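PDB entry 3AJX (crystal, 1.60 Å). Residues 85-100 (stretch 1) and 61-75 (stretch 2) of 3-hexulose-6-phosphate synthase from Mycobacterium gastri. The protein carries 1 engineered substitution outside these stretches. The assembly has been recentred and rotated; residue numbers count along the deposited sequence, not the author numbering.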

ATOM      1  N   GLY A  85      -1.149  -9.937  -2.484  1.00  7.58           N
ATOM      2  CA  GLY A  85      -1.559 -11.306  -2.232  1.00  7.67           C
ATOM      3  C   GLY A  85      -1.781 -11.524  -0.744  1.00  8.95           C
ATOM      4  O   GLY A  85      -2.458 -12.469  -0.339  1.00  9.45           O
ATOM      5  N   SER A  86      -1.204 -10.646   0.070  1.00  9.14           N
ATOM      6  CA  SER A  86      -1.341 -10.728   1.522  1.00  9.24           C
ATOM      7  C   SER A  86      -2.697 -10.205   1.993  1.00  9.17           C
ATOM      8  O   SER A  86      -3.064 -10.376   3.155  1.00  9.22           O
ATOM      9  CB  SER A  86      -0.238  -9.921   2.196  1.00 10.86           C
ATOM     10  OG  SER A  86      -0.269  -8.582   1.745  1.00 15.11           O
ATOM     11  N   ALA A  87      -3.434  -9.561   1.095  1.00  8.22           N
ATOM     12  CA  ALA A  87      -4.744  -9.024   1.439  1.00  8.07           C
ATOM     13  C   ALA A  87      -5.750 -10.145   1.655  1.00  7.50           C
ATOM     14  O   ALA A  87      -5.557 -11.271   1.197  1.00  8.97           O
ATOM     15  CB  ALA A  87      -5.239  -8.098   0.335  1.00  7.53           C
ATOM     16  N   ASP A  88      -6.823  -9.833   2.369  1.00  8.93           N
ATOM     17  CA  ASP A  88      -7.871 -10.807   2.634  1.00  9.33           C
ATOM     18  C   ASP A  88      -8.466 -11.244   1.298  1.00 10.11           C
ATOM     19  O   ASP A  88      -8.471 -10.474   0.340  1.00  9.81           O
ATOM     20  CB  ASP A  88      -8.965 -10.163   3.487  1.00 12.76           C
ATOM     21  CG  ASP A  88      -9.926 -11.177   4.058  1.00 15.38           C
ATOM     22  OD1 ASP A  88      -9.566 -11.824   5.061  1.00 18.72           O
ATOM     23  OD2 ASP A  88     -11.031 -11.332   3.498  1.00 15.63           O
ATOM     24  N   ASP A  89      -8.968 -12.473   1.224  1.00 10.61           N
ATOM     25  CA  ASP A  89      -9.572 -12.940  -0.018  1.00 10.46           C
ATOM     26  C   ASP A  89     -10.716 -12.015  -0.432  1.00 10.01           C
ATOM     27  O   ASP A  89     -10.907 -11.751  -1.617  1.00 10.27           O
ATOM     28  CB  ASP A  89     -10.115 -14.365   0.140  1.00 12.09           C
ATOM     29  CG  ASP A  89      -9.021 -15.415   0.166  1.00 15.21           C
ATOM     30  OD1 ASP A  89      -7.832 -15.061   0.026  1.00 11.97           O
ATOM     31  OD2 ASP A  89      -9.360 -16.608   0.322  1.00 17.12           O
ATOM     32  N   SER A  90     -11.475 -11.522   0.545  1.00 10.01           N
ATOM     33  CA  SER A  90     -12.605 -10.644   0.252  1.00 10.10           C
ATOM     34  C   SER A  90     -12.151  -9.332  -0.382  1.00  9.31           C
ATOM     35  O   SER A  90     -12.886  -8.723  -1.157  1.00  8.87           O
ATOM     36  CB  SER A  90     -13.414 -10.364   1.525  1.00 10.64           C
ATOM     37  OG  SER A  90     -12.665  -9.613   2.462  1.00 12.79           O
ATOM     38  N   THR A  91     -10.935  -8.904  -0.057  1.00  8.94           N
ATOM     39  CA  THR A  91     -10.385  -7.674  -0.612  1.00  8.51           C
ATOM     40  C   THR A  91     -10.049  -7.898  -2.086  1.00  8.23           C
ATOM     41  O   THR A  91     -10.340  -7.060  -2.944  1.00  7.06           O
ATOM     42  CB  THR A  91      -9.120  -7.256   0.161  1.00  6.96           C
ATOM     43  OG1 THR A  91      -9.484  -6.931   1.508  1.00  9.29           O
ATOM     44  CG2 THR A  91      -8.452  -6.047  -0.493  1.00  8.32           C
ATOM     45  N   ILE A  92      -9.435  -9.038  -2.378  1.00  8.43           N
ATOM     46  CA  ILE A  92      -9.092  -9.362  -3.749  1.00  7.77           C
ATOM     47  C   ILE A  92     -10.385  -9.555  -4.533  1.00  7.75           C
ATOM     48  O   ILE A  92     -10.502  -9.106  -5.672  1.00  8.65           O
ATOM     49  CB  ILE A  92      -8.229 -10.638  -3.814  1.00  8.47           C
ATOM     50  CG1 ILE A  92      -6.876 -10.356  -3.151  1.00  9.23           C
ATOM     51  CG2 ILE A  92      -8.049 -11.074  -5.263  1.00  8.36           C
ATOM     52  CD1 ILE A  92      -5.968 -11.564  -3.011  1.00  9.45           C
ATOM     53  N   ALA A  93     -11.361 -10.212  -3.913  1.00  7.49           N
ATOM     54  CA  ALA A  93     -12.645 -10.447  -4.563  1.00  7.84           C
ATOM     55  C   ALA A  93     -13.315  -9.121  -4.926  1.00  7.60           C
ATOM     56  O   ALA A  93     -13.918  -8.996  -5.988  1.00  8.68           O
ATOM     57  CB  ALA A  93     -13.557 -11.258  -3.648  1.00  8.68           C
ATOM     58  N   GLY A  94     -13.204  -8.139  -4.034  1.00  9.25           N
ATOM     59  CA  GLY A  94     -13.798  -6.838  -4.274  1.00  7.18           C
ATOM     60  C   GLY A  94     -13.145  -6.137  -5.450  1.00  8.28           C
ATOM     61  O   GLY A  94     -13.822  -5.515  -6.268  1.00  7.19           O
ATOM     62  N   ALA A  95     -11.821  -6.224  -5.527  1.00  6.10           N
ATOM     63  CA  ALA A  95     -11.093  -5.605  -6.625  1.00  7.44           C
ATOM     64  C   ALA A  95     -11.492  -6.287  -7.934  1.00  8.87           C
ATOM     65  O   ALA A  95     -11.689  -5.626  -8.956  1.00  9.70           O
ATOM     66  CB  ALA A  95      -9.593  -5.738  -6.401  1.00  7.79           C
ATOM     67  N   VAL A  96     -11.608  -7.611  -7.902  1.00  8.10           N
ATOM     68  CA  VAL A  96     -11.991  -8.362  -9.090  1.00  8.45           C
ATOM     69  C   VAL A  96     -13.395  -7.958  -9.549  1.00  8.19           C
ATOM     70  O   VAL A  96     -13.660  -7.863 -10.748  1.00 10.40           O
ATOM     71  CB  VAL A  96     -11.935  -9.888  -8.825  1.00  8.52           C
ATOM     72  CG1 VAL A  96     -12.635 -10.652  -9.947  1.00 10.30           C
ATOM     73  CG2 VAL A  96     -10.474 -10.336  -8.728  1.00  9.18           C
ATOM     74  N   LYS A  97     -14.284  -7.700  -8.595  1.00  8.66           N
ATOM     75  CA  LYS A  97     -15.648  -7.302  -8.930  1.00  9.30           C
ATOM     76  C   LYS A  97     -15.612  -5.966  -9.676  1.00  9.66           C
ATOM     77  O   LYS A  97     -16.327  -5.771 -10.664  1.00  8.88           O
ATOM     78  CB  LYS A  97     -16.484  -7.189  -7.652  1.00  9.73           C
ATOM     79  CG  LYS A  97     -17.980  -7.115  -7.883  1.00 16.38           C
ATOM     80  CD  LYS A  97     -18.718  -7.223  -6.559  1.00 19.28           C
ATOM     81  CE  LYS A  97     -20.214  -7.344  -6.766  1.00 25.03           C
ATOM     82  NZ  LYS A  97     -20.947  -7.430  -5.469  1.00 27.07           N
ATOM     83  N   ALA A  98     -14.765  -5.052  -9.216  1.00  9.25           N
ATOM     84  CA  ALA A  98     -14.648  -3.756  -9.877  1.00  8.69           C
ATOM     85  C   ALA A  98     -14.036  -3.945 -11.264  1.00  8.12           C
ATOM     86  O   ALA A  98     -14.438  -3.289 -12.222  1.00  9.31           O
ATOM     87  CB  ALA A  98     -13.790  -2.814  -9.050  1.00  8.33           C
ATOM     88  N   ALA A  99     -13.062  -4.847 -11.372  1.00  8.88           N
ATOM     89  CA  ALA A  99     -12.431  -5.097 -12.663  1.00  8.93           C
ATOM     90  C   ALA A  99     -13.462  -5.632 -13.661  1.00  9.56           C
ATOM     91  O   ALA A  99     -13.489  -5.214 -14.818  1.00 10.72           O
ATOM     92  CB  ALA A  99     -11.277  -6.088 -12.502  1.00  9.06           C
ATOM     93  N   GLN A 100     -14.312  -6.548 -13.210  1.00 11.24           N
ATOM     94  CA  GLN A 100     -15.338  -7.116 -14.078  1.00 11.74           C
ATOM     95  C   GLN A 100     -16.307  -6.040 -14.542  1.00 11.50           C
ATOM     96  O   GLN A 100     -16.704  -6.008 -15.706  1.00 13.54           O
ATOM     97  CB  GLN A 100     -16.105  -8.216 -13.341  1.00 15.06           C
ATOM     98  CG  GLN A 100     -15.343  -9.520 -13.221  1.00 22.07           C
ATOM     99  CD  GLN A 100     -15.181 -10.215 -14.558  1.00 27.20           C
ATOM    100  OE1 GLN A 100     -16.158 -10.674 -15.156  1.00 30.90           O
ATOM    101  NE2 GLN A 100     -13.946 -10.288 -15.041  1.00 29.67           N
TER
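Stretch 2, residues 61-75: KTMDAGELEADIAFK

Stretch 2 enters as the end of a strand (Lys61 and Thr62), passes through a short turn at Met63 to Ala65, and continues as a helix from Gly66 to Lys75. Stretch 1 has a similar plan, a loop from Gly85 to Asp88 followed by a helix that begins at Asp89 and runs on beyond Gln100. The two helices point in nearly the same direction, crossing at -32° with their axes only 6.9 Å apart at closest approach. No direct hydrogen bond joins the stretches; close backbone packing, small side chains and two bridging waters account for the contact, which buries 589 Å² in total.

Gly85 makes no contact, and the interface opens at Ser86, against the side chain of Met63. The CA-to-CB bond of Met63 points away from stretch 1, yet its t, p, t rotamer brings the end of the chain back, so that CE lies 3.4 Å from Ser86 O and SD 3.5 Å from Ser86 OG. Ala87 points toward stretch 2, with its CB 3.7 Å from Met63 O and 4.2 Å from Met63 SD.

At Asp88 the helix of stretch 1 is capped from within: Asp88 OD2 accepts hydrogen bonds from Ser90 N (3.0 Å) and Ser90 OG (2.6 Å). The backbone of Asp88 also takes part in a water bridge. Water 1 accepts from Asp88 N (2.9 Å) and donates to Met63 O (2.6 Å) and Thr91 OG1 (2.7 Å), tying the start of this helix to the turn of stretch 2. Asp89 and Ser90 lie clear of the other stretch.

Thr91 follows with its CG2 3.9 Å from Asp64 CA and 4.3 Å from Thr62 CG2. Its carbonyl marks the beginning of the tight crossing: Gly66 CA approaches Thr91 O to 3.3 Å in an almost linear CA-H...O contact. The absence of a side chain at Gly66 permits this approach, since a CB there would stand 1.8 Å from Thr91 O. One turn on, Gly94 faces Glu67, their CA atoms 4.1 Å apart, and Glu67 CA lies 3.3 Å from Gly94 O. A CB on Gly94 would come within 3.0 Å of Glu67 N, so glycine on both helices lets the backbones meet. Ala95 continues the packing, its CA 3.5 Å from Gly66 O and its CB 3.9 Å from Ala70 CB.

Lys97, fully extended, runs along the margin of the contact, where its CD lies 3.6 Å from Glu67 OE2. Water 2 links the two charged ends, donating to Glu67 OE2 (2.6 Å) and accepting from Lys97 NZ (3.1 Å). Ala98 is a knob in the hole formed by Glu67, Ala70, Asp71 and Phe74; its CB is 3.9 Å from both Glu67 O and Ala70 CB. Ala99 closes the contact against the Phe74 ring, whose CE1 lies 3.5 Å from Ala99 CA and 3.8 Å from Ala99 CB. Gln100 points away.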

ATOM      1  N   LYS A  61      -1.105  -1.662  -4.942  1.00  7.05           N
ATOM      2  CA  LYS A  61      -0.713  -2.574  -3.869  1.00  7.76           C
ATOM      3  C   LYS A  61      -1.758  -2.500  -2.759  1.00  7.69           C
ATOM      4  O   LYS A  61      -1.435  -2.411  -1.575  1.00  7.95           O
ATOM      5  CB  LYS A  61       0.678  -2.235  -3.317  1.00  8.61           C
ATOM      6  CG  LYS A  61       1.825  -2.744  -4.183  1.00  9.16           C
ATOM      7  CD  LYS A  61       3.162  -2.602  -3.470  1.00  8.92           C
ATOM      8  CE  LYS A  61       4.310  -3.136  -4.315  1.00 11.69           C
ATOM      9  NZ  LYS A  61       4.468  -2.374  -5.586  1.00 17.20           N
ATOM     10  N   THR A  62      -3.020  -2.544  -3.169  1.00  6.78           N
ATOM     11  CA  THR A  62      -4.138  -2.480  -2.239  1.00  5.94           C
ATOM     12  C   THR A  62      -4.091  -3.559  -1.161  1.00  6.09           C
ATOM     13  O   THR A  62      -3.852  -4.732  -1.447  1.00  6.37           O
ATOM     14  CB  THR A  62      -5.456  -2.586  -3.002  1.00  7.21           C
ATOM     15  OG1 THR A  62      -5.527  -1.510  -3.944  1.00  7.61           O
ATOM     16  CG2 THR A  62      -6.644  -2.512  -2.048  1.00  8.47           C
ATOM     17  N   MET A  63      -4.332  -3.152   0.082  1.00  6.00           N
ATOM     18  CA  MET A  63      -4.315  -4.085   1.200  1.00  6.95           C
ATOM     19  C   MET A  63      -5.694  -4.205   1.845  1.00  8.87           C
ATOM     20  O   MET A  63      -5.980  -5.178   2.538  1.00  9.90           O
ATOM     21  CB  MET A  63      -3.295  -3.626   2.240  1.00  8.06           C
ATOM     22  CG  MET A  63      -3.107  -4.574   3.412  1.00  9.07           C
ATOM     23  SD  MET A  63      -2.481  -6.196   2.925  1.00 10.98           S
ATOM     24  CE  MET A  63      -2.974  -7.173   4.349  1.00 15.28           C
ATOM     25  N   ASP A  64      -6.540  -3.206   1.618  1.00  6.66           N
ATOM     26  CA  ASP A  64      -7.886  -3.205   2.183  1.00  8.67           C
ATOM     27  C   ASP A  64      -8.793  -2.336   1.318  1.00  9.15           C
ATOM     28  O   ASP A  64      -8.304  -1.489   0.571  1.00 10.36           O
ATOM     29  CB  ASP A  64      -7.839  -2.686   3.622  1.00  8.78           C
ATOM     30  CG  ASP A  64      -9.192  -2.732   4.307  1.00  9.73           C
ATOM     31  OD1 ASP A  64      -9.924  -3.730   4.124  1.00 10.38           O
ATOM     32  OD2 ASP A  64      -9.514  -1.772   5.036  1.00 12.33           O
ATOM     33  N   ALA A  65     -10.104  -2.543   1.425  1.00  9.87           N
ATOM     34  CA  ALA A  65     -11.075  -1.803   0.615  1.00 10.16           C
ATOM     35  C   ALA A  65     -10.714  -2.077  -0.845  1.00  9.75           C
ATOM     36  O   ALA A  65     -10.460  -1.161  -1.631  1.00 11.17           O
ATOM     37  CB  ALA A  65     -11.000  -0.307   0.914  1.00 11.73           C
ATOM     38  N   GLY A  66     -10.681  -3.360  -1.188  1.00 10.05           N
ATOM     39  CA  GLY A  66     -10.315  -3.768  -2.530  1.00  8.16           C
ATOM     40  C   GLY A  66     -11.155  -3.192  -3.649  1.00  7.47           C
ATOM     41  O   GLY A  66     -10.620  -2.705  -4.648  1.00  8.98           O
ATOM     42  N   GLU A  67     -12.472  -3.248  -3.498  1.00  7.89           N
ATOM     43  CA  GLU A  67     -13.350  -2.731  -4.538  1.00  7.39           C
ATOM     44  C   GLU A  67     -13.168  -1.227  -4.717  1.00  8.70           C
ATOM     45  O   GLU A  67     -13.093  -0.739  -5.843  1.00  8.20           O
ATOM     46  CB  GLU A  67     -14.803  -3.045  -4.200  1.00  9.19           C
ATOM     47  CG  GLU A  67     -15.772  -2.747  -5.327  1.00 10.61           C
ATOM     48  CD  GLU A  67     -17.197  -3.047  -4.935  1.00 11.82           C
ATOM     49  OE1 GLU A  67     -17.666  -2.455  -3.938  1.00 14.41           O
ATOM     50  OE2 GLU A  67     -17.840  -3.877  -5.606  1.00 12.19           O
ATOM     51  N   LEU A  68     -13.089  -0.497  -3.609  1.00  8.67           N
ATOM     52  CA  LEU A  68     -12.932   0.951  -3.680  1.00  8.95           C
ATOM     53  C   LEU A  68     -11.633   1.395  -4.347  1.00  9.38           C
ATOM     54  O   LEU A  68     -11.657   2.204  -5.274  1.00  9.39           O
ATOM     55  CB  LEU A  68     -13.017   1.568  -2.282  1.00  8.88           C
ATOM     56  CG  LEU A  68     -12.816   3.088  -2.220  1.00 10.10           C
ATOM     57  CD1 LEU A  68     -13.872   3.795  -3.074  1.00 10.28           C
ATOM     58  CD2 LEU A  68     -12.902   3.551  -0.776  1.00 13.14           C
ATOM     59  N   GLU A  69     -10.499   0.874  -3.882  1.00  8.26           N
ATOM     60  CA  GLU A  69      -9.221   1.262  -4.466  1.00  7.90           C
ATOM     61  C   GLU A  69      -9.117   0.871  -5.934  1.00  7.86           C
ATOM     62  O   GLU A  69      -8.572   1.618  -6.745  1.00  8.02           O
ATOM     63  CB  GLU A  69      -8.049   0.666  -3.671  1.00  8.04           C
ATOM     64  CG  GLU A  69      -7.854   1.325  -2.311  1.00 10.29           C
ATOM     65  CD  GLU A  69      -6.435   1.205  -1.782  1.00 11.75           C
ATOM     66  OE1 GLU A  69      -5.536   0.788  -2.544  1.00 11.50           O
ATOM     67  OE2 GLU A  69      -6.219   1.548  -0.600  1.00 13.42           O
ATOM     68  N   ALA A  70      -9.643  -0.294  -6.285  1.00  7.78           N
ATOM     69  CA  ALA A  70      -9.594  -0.727  -7.671  1.00  7.59           C
ATOM     70  C   ALA A  70     -10.462   0.214  -8.505  1.00  8.34           C
ATOM     71  O   ALA A  70     -10.040   0.703  -9.553  1.00 10.05           O
ATOM     72  CB  ALA A  70     -10.103  -2.155  -7.797  1.00  8.03           C
ATOM     73  N   ASP A  71     -11.669   0.481  -8.021  1.00  8.55           N
ATOM     74  CA  ASP A  71     -12.588   1.342  -8.747  1.00  8.58           C
ATOM     75  C   ASP A  71     -12.043   2.736  -9.037  1.00  9.45           C
ATOM     76  O   ASP A  71     -12.121   3.208 -10.173  1.00  9.09           O
ATOM     77  CB  ASP A  71     -13.910   1.468  -7.993  1.00  9.43           C
ATOM     78  CG  ASP A  71     -15.068   1.795  -8.913  1.00 10.87           C
ATOM     79  OD1 ASP A  71     -15.319   1.007  -9.850  1.00  9.43           O
ATOM     80  OD2 ASP A  71     -15.726   2.834  -8.707  1.00 11.11           O
ATOM     81  N   ILE A  72     -11.492   3.404  -8.032  1.00  8.62           N
ATOM     82  CA  ILE A  72     -10.991   4.751  -8.273  1.00  8.28           C
ATOM     83  C   ILE A  72      -9.799   4.765  -9.227  1.00  8.16           C
ATOM     84  O   ILE A  72      -9.637   5.704 -10.011  1.00  9.67           O
ATOM     85  CB  ILE A  72     -10.656   5.490  -6.944  1.00  8.27           C
ATOM     86  CG1 ILE A  72      -9.511   4.794  -6.201  1.00  8.39           C
ATOM     87  CG2 ILE A  72     -11.913   5.567  -6.078  1.00  9.13           C
ATOM     88  CD1 ILE A  72      -9.135   5.482  -4.889  1.00 10.86           C
ATOM     89  N   ALA A  73      -8.975   3.719  -9.187  1.00  8.44           N
ATOM     90  CA  ALA A  73      -7.822   3.638 -10.081  1.00  7.41           C
ATOM     91  C   ALA A  73      -8.294   3.377 -11.516  1.00  7.95           C
ATOM     92  O   ALA A  73      -7.781   3.972 -12.469  1.00  8.18           O
ATOM     93  CB  ALA A  73      -6.874   2.530  -9.617  1.00  8.01           C
ATOM     94  N   PHE A  74      -9.270   2.487 -11.672  1.00  7.89           N
ATOM     95  CA  PHE A  74      -9.814   2.180 -12.994  1.00  9.62           C
ATOM     96  C   PHE A  74     -10.468   3.423 -13.587  1.00 10.26           C
ATOM     97  O   PHE A  74     -10.272   3.741 -14.761  1.00 10.06           O
ATOM     98  CB  PHE A  74     -10.854   1.056 -12.901  1.00  9.18           C
ATOM     99  CG  PHE A  74     -10.263  -0.315 -12.696  1.00  9.13           C
ATOM    100  CD1 PHE A  74     -10.892  -1.231 -11.858  1.00  8.83           C
ATOM    101  CD2 PHE A  74      -9.100  -0.698 -13.354  1.00  8.92           C
ATOM    102  CE1 PHE A  74     -10.371  -2.508 -11.678  1.00 10.11           C
ATOM    103  CE2 PHE A  74      -8.570  -1.979 -13.181  1.00  8.92           C
ATOM    104  CZ  PHE A  74      -9.208  -2.885 -12.342  1.00  9.67           C
ATOM    105  N   LYS A  75     -11.243   4.126 -12.768  1.00 10.36           N
ATOM    106  CA  LYS A  75     -11.926   5.328 -13.226  1.00 10.19           C
ATOM    107  C   LYS A  75     -10.941   6.426 -13.598  1.00 10.06           C
ATOM    108  O   LYS A  75     -11.239   7.279 -14.437  1.00 11.18           O
ATOM    109  CB  LYS A  75     -12.897   5.823 -12.151  1.00 11.47           C
ATOM    110  CG  LYS A  75     -14.144   4.952 -12.043  1.00 13.59           C
ATOM    111  CD  LYS A  75     -15.154   5.489 -11.043  1.00 12.73           C
ATOM    112  CE  LYS A  75     -16.456   4.700 -11.136  1.00 17.69           C
ATOM    113  NZ  LYS A  75     -17.545   5.299 -10.315  1.00 17.30           N
TER
HETATM  114  O   HOH W   1      -7.481  -7.192   3.339  1.00  7.86           O
HETATM  115  O   HOH W   2     -20.107  -4.649  -4.525  1.00 23.94           O